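Local coordinates for protein glycerol dehydrogenase (Schizosaccharomyces pombe, PDB 1TA9) that catalyses the NAD(+)-dependent oxidation of glycerol to dihydroxyacetone, probably with a catalytic zinc ion, and so takes part in the assimilation of glycerol, at residues 369-372 and 373-376; 408-411 and 412-416. All blocks are in the same frame, centred on the assembly; numbering follows the deposited sequence.

Interaction 1 of 2, residues 369-372 and 373-376; sequences ITLE and ELGI
Just ahead of a short helical turn, Ile369 gives its backbone N-H to the carboxylate of Glu373, N to OE2 3.1 Å. The donor stands well above the carboxylate plane, 58° out of it, while Ile369 CG1 lies alongside the same oxygen. Thr370 is the N-cap. Its OG1 sits between the backbone N and the carbonyl carbon (chi1 58°), where it accepts from Glu373 N at 3.3 Å and donates to Glu373 OE2 at 2.8 Å, along the anti lone pair of that oxygen. Bonds thus run both ways between the two residues, hydroxyl to carboxylate and backbone N to hydroxyl. Thr370 O takes Leu374 N in the first helical bond. From Leu371, methyl CD2 reaches Leu374 CD1 at 4.3 Å and Ile376 CG1 at 4.2 Å, an apolar edge that continues onto Tyr339 of helix 333-347. The carbonyls of Leu371 and Glu372 close the turn: Leu371 O accepts from Ile376 N at 3.0 Å, and Glu372 O from Gly375 N, in a Schellman motif round Gly375, whose phi is positive (91°). With OE2 gripped by two donors and OE1 by Phe434 N, the buried carboxylate has hydrogen-bond donors on both oxygens, which would be expected to stabilise its charged form.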
loop_
_atom_site.group_PDB
_atom_site.type_symbol
_atom_site.label_atom_id
_atom_site.label_comp_id
_atom_site.label_asym_id
_atom_site.label_seq_id
_atom_site.Cartn_x
_atom_site.Cartn_y
_atom_site.Cartn_z
ATOM N N ILE B 369 15.135 -14.890 -27.537
ATOM C CA ILE B 369 15.622 -15.031 -26.169
ATOM C C ILE B 369 16.271 -16.384 -25.927
ATOM O O ILE B 369 16.598 -16.724 -24.793
ATOM C CB ILE B 369 14.494 -14.842 -25.134
ATOM C CG1 ILE B 369 13.394 -15.887 -25.347
ATOM C CG2 ILE B 369 13.942 -13.428 -25.230
ATOM C CD1 ILE B 369 12.323 -15.876 -24.262
ATOM N N THR B 370 16.454 -17.153 -26.996
ATOM C CA THR B 370 17.077 -18.469 -26.898
ATOM C C THR B 370 18.095 -18.649 -28.014
ATOM O O THR B 370 18.023 -17.974 -29.040
ATOM C CB THR B 370 16.038 -19.601 -27.020
ATOM O OG1 THR B 370 15.348 -19.483 -28.271
ATOM C CG2 THR B 370 15.031 -19.527 -25.882
ATOM N N LEU B 371 19.039 -19.564 -27.809
ATOM C CA LEU B 371 20.066 -19.844 -28.811
ATOM C C LEU B 371 19.410 -20.398 -30.074
ATOM O O LEU B 371 19.878 -20.159 -31.192
ATOM C CB LEU B 371 21.083 -20.848 -28.255
ATOM C CG LEU B 371 21.953 -20.333 -27.102
ATOM C CD1 LEU B 371 22.736 -21.481 -26.474
ATOM C CD2 LEU B 371 22.902 -19.257 -27.627
ATOM N N GLU B 372 18.320 -21.139 -29.887
ATOM C CA GLU B 372 17.585 -21.716 -31.004
ATOM C C GLU B 372 17.102 -20.590 -31.917
ATOM O O GLU B 372 17.313 -20.630 -33.127
ATOM C CB GLU B 372 16.382 -22.519 -30.494
ATOM C CG GLU B 372 15.532 -23.144 -31.597
ATOM C CD GLU B 372 16.132 -24.427 -32.160
ATOM O OE1 GLU B 372 15.770 -24.810 -33.293
ATOM O OE2 GLU B 372 16.954 -25.065 -31.467
ATOM N N GLU B 373 16.467 -19.579 -31.329
ATOM C CA GLU B 373 15.953 -18.457 -32.109
ATOM C C GLU B 373 17.074 -17.647 -32.752
ATOM O O GLU B 373 16.922 -17.146 -33.869
ATOM C CB GLU B 373 15.091 -17.548 -31.233
ATOM C CG GLU B 373 13.910 -18.262 -30.606
ATOM C CD GLU B 373 13.156 -17.380 -29.640
ATOM O OE1 GLU B 373 12.185 -16.722 -30.067
ATOM O OE2 GLU B 373 13.554 -17.335 -28.454
ATOM N N LEU B 374 18.195 -17.515 -32.046
ATOM C CA LEU B 374 19.336 -16.778 -32.582
ATOM C C LEU B 374 19.893 -17.503 -33.803
ATOM O O LEU B 374 20.653 -16.930 -34.578
ATOM C CB LEU B 374 20.440 -16.644 -31.532
ATOM C CG LEU B 374 20.197 -15.679 -30.371
ATOM C CD1 LEU B 374 21.414 -15.674 -29.461
ATOM C CD2 LEU B 374 19.932 -14.273 -30.910
ATOM N N GLY B 375 19.515 -18.770 -33.956
ATOM C CA GLY B 375 19.981 -19.557 -35.084
ATOM C C GLY B 375 21.260 -20.341 -34.843
ATOM O O GLY B 375 21.845 -20.873 -35.783
ATOM N N ILE B 376 21.692 -20.422 -33.588
ATOM C CA ILE B 376 22.916 -21.141 -33.244
ATOM C C ILE B 376 22.716 -22.108 -32.074
ATOM O O ILE B 376 23.459 -22.078 -31.091
ATOM C CB ILE B 376 24.045 -20.152 -32.884
ATOM C CG1 ILE B 376 23.560 -19.177 -31.806
ATOM C CG2 ILE B 376 24.486 -19.392 -34.126
ATOM C CD1 ILE B 376 24.621 -18.200 -31.348
#

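Interaction 2 of 2, residues 408-411 and 412-416; sequences SQIA and DAIKA
Ile410 and Ile414, one alpha-helical turn apart in helix 407-428, line up their branches along one face of the helix, Ile410 CG2 meeting Ile414 CD1 at 4.3 Å. Ile414 CG1 is anti to the carbonyl carbon (chi1 -72°), which swings it back over Ile410 O, 3.3 Å away. Four i to i+4 backbone bonds link 408-411 to 412-415, from Asp412 N to Ser408 O at 2.9 Å through to Lys415 N to Ala411 O at 3.3 Å. Ala413 rests its CB on Gln409 O, at 3.4 Å, and its small side chain packs against Val343, Val346 and Leu347 of helix 333-347. Ile414 packs instead on Leu384 and Val387 of helix 381-391, so the two helices are joined through this part of helix 407-428. Two charged side chains find partners beyond the helix: Lys415 bends at chi3 (-74°), with CE 3.7 Å from Ala411 O, to bring NZ into a salt bridge with Asp381. Asp412 turns to the second subunit, where its OD2 is held by Arg76 NH1 in a salt bridge and by Cys287 N of that subunit in a hydrogen bond, while within its own helix Asp412 CG lies 3.2 Å from Ser408 O.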
loop_
_atom_site.group_PDB
_atom_site.type_symbol
_atom_site.label_atom_id
_atom_site.label_comp_id
_atom_site.label_asym_id
_atom_site.label_seq_id
_atom_site.Cartn_x
_atom_site.Cartn_y
_atom_site.Cartn_z
ATOM N N SER B 408 35.044 -18.004 -18.919
ATOM C CA SER B 408 34.123 -19.086 -18.592
ATOM C C SER B 408 32.823 -18.556 -17.991
ATOM O O SER B 408 31.765 -19.154 -18.185
ATOM C CB SER B 408 34.779 -20.100 -17.637
ATOM O OG SER B 408 34.895 -19.598 -16.317
ATOM N N GLN B 409 32.893 -17.440 -17.268
ATOM C CA GLN B 409 31.690 -16.861 -16.675
ATOM C C GLN B 409 30.792 -16.276 -17.754
ATOM O O GLN B 409 29.567 -16.322 -17.646
ATOM C CB GLN B 409 32.050 -15.783 -15.651
ATOM C CG GLN B 409 32.658 -16.343 -14.375
ATOM C CD GLN B 409 33.060 -15.254 -13.406
ATOM O OE1 GLN B 409 33.884 -14.400 -13.727
ATOM N NE2 GLN B 409 32.480 -15.277 -12.210
ATOM N N ILE B 410 31.399 -15.722 -18.798
ATOM C CA ILE B 410 30.622 -15.161 -19.895
ATOM C C ILE B 410 29.942 -16.319 -20.626
ATOM O O ILE B 410 28.736 -16.287 -20.897
ATOM C CB ILE B 410 31.522 -14.395 -20.885
ATOM C CG1 ILE B 410 32.278 -13.284 -20.148
ATOM C CG2 ILE B 410 30.680 -13.823 -22.019
ATOM C CD1 ILE B 410 31.386 -12.331 -19.370
ATOM N N ALA B 411 30.725 -17.347 -20.939
ATOM C CA ALA B 411 30.200 -18.518 -21.628
ATOM C C ALA B 411 29.066 -19.167 -20.839
ATOM O O ALA B 411 28.045 -19.558 -21.413
ATOM C CB ALA B 411 31.314 -19.526 -21.860
ATOM N N ASP B 412 29.248 -19.292 -19.527
ATOM C CA ASP B 412 28.227 -19.900 -18.671
ATOM C C ASP B 412 26.930 -19.102 -18.674
ATOM O O ASP B 412 25.833 -19.675 -18.718
ATOM C CB ASP B 412 28.729 -20.012 -17.228
ATOM C CG ASP B 412 29.591 -21.238 -16.995
ATOM O OD1 ASP B 412 29.816 -22.017 -17.948
ATOM O OD2 ASP B 412 30.039 -21.422 -15.845
ATOM N N ALA B 413 27.060 -17.778 -18.621
ATOM C CA ALA B 413 25.898 -16.898 -18.597
ATOM C C ALA B 413 25.120 -16.947 -19.912
ATOM O O ALA B 413 23.894 -16.842 -19.915
ATOM C CB ALA B 413 26.334 -15.462 -18.287
ATOM N N ILE B 414 25.829 -17.096 -21.026
ATOM C CA ILE B 414 25.168 -17.179 -22.325
ATOM C C ILE B 414 24.277 -18.424 -22.350
ATOM O O ILE B 414 23.140 -18.377 -22.829
ATOM C CB ILE B 414 26.201 -17.258 -23.474
ATOM C CG1 ILE B 414 26.874 -15.892 -23.652
ATOM C CG2 ILE B 414 25.522 -17.709 -24.764
ATOM C CD1 ILE B 414 27.990 -15.885 -24.688
ATOM N N LYS B 415 24.792 -19.535 -21.830
ATOM C CA LYS B 415 24.019 -20.771 -21.792
ATOM C C LYS B 415 22.914 -20.693 -20.746
ATOM O O LYS B 415 21.837 -21.252 -20.933
ATOM C CB LYS B 415 24.931 -21.968 -21.502
ATOM C CG LYS B 415 25.778 -22.376 -22.706
ATOM C CD LYS B 415 26.657 -23.587 -22.420
ATOM C CE LYS B 415 27.835 -23.228 -21.525
ATOM N NZ LYS B 415 28.808 -24.365 -21.400
ATOM N N ALA B 416 23.179 -19.996 -19.646
ATOM C CA ALA B 416 22.185 -19.853 -18.589
ATOM C C ALA B 416 20.958 -19.126 -19.137
ATOM O O ALA B 416 19.825 -19.526 -18.878
ATOM C CB ALA B 416 22.774 -19.086 -17.411
#

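How the interactions relate
From the N terminus, interaction 1 comes first: after helix 352-364, residues 369-376 form and close one short turn. The chain then passes through helix 381-391 and a connecting loop before interaction 2, within the early part of helix 407-428. Neither contact encloses a long loop; they are in series, neither nested nor crossed. Their centres are about 15 Å apart, yet they meet directly, Leu371 CD2 packing on Ile414 CG2 at 4.2 Å. Further along helix 407-428, Asp418 OD1 accepts from Leu371 N and Ser421 OG is hydrogen-bonded to Ile369 O. Helix 333-347, which carries the zinc ligand His333, touches both, and each also reaches the second subunit.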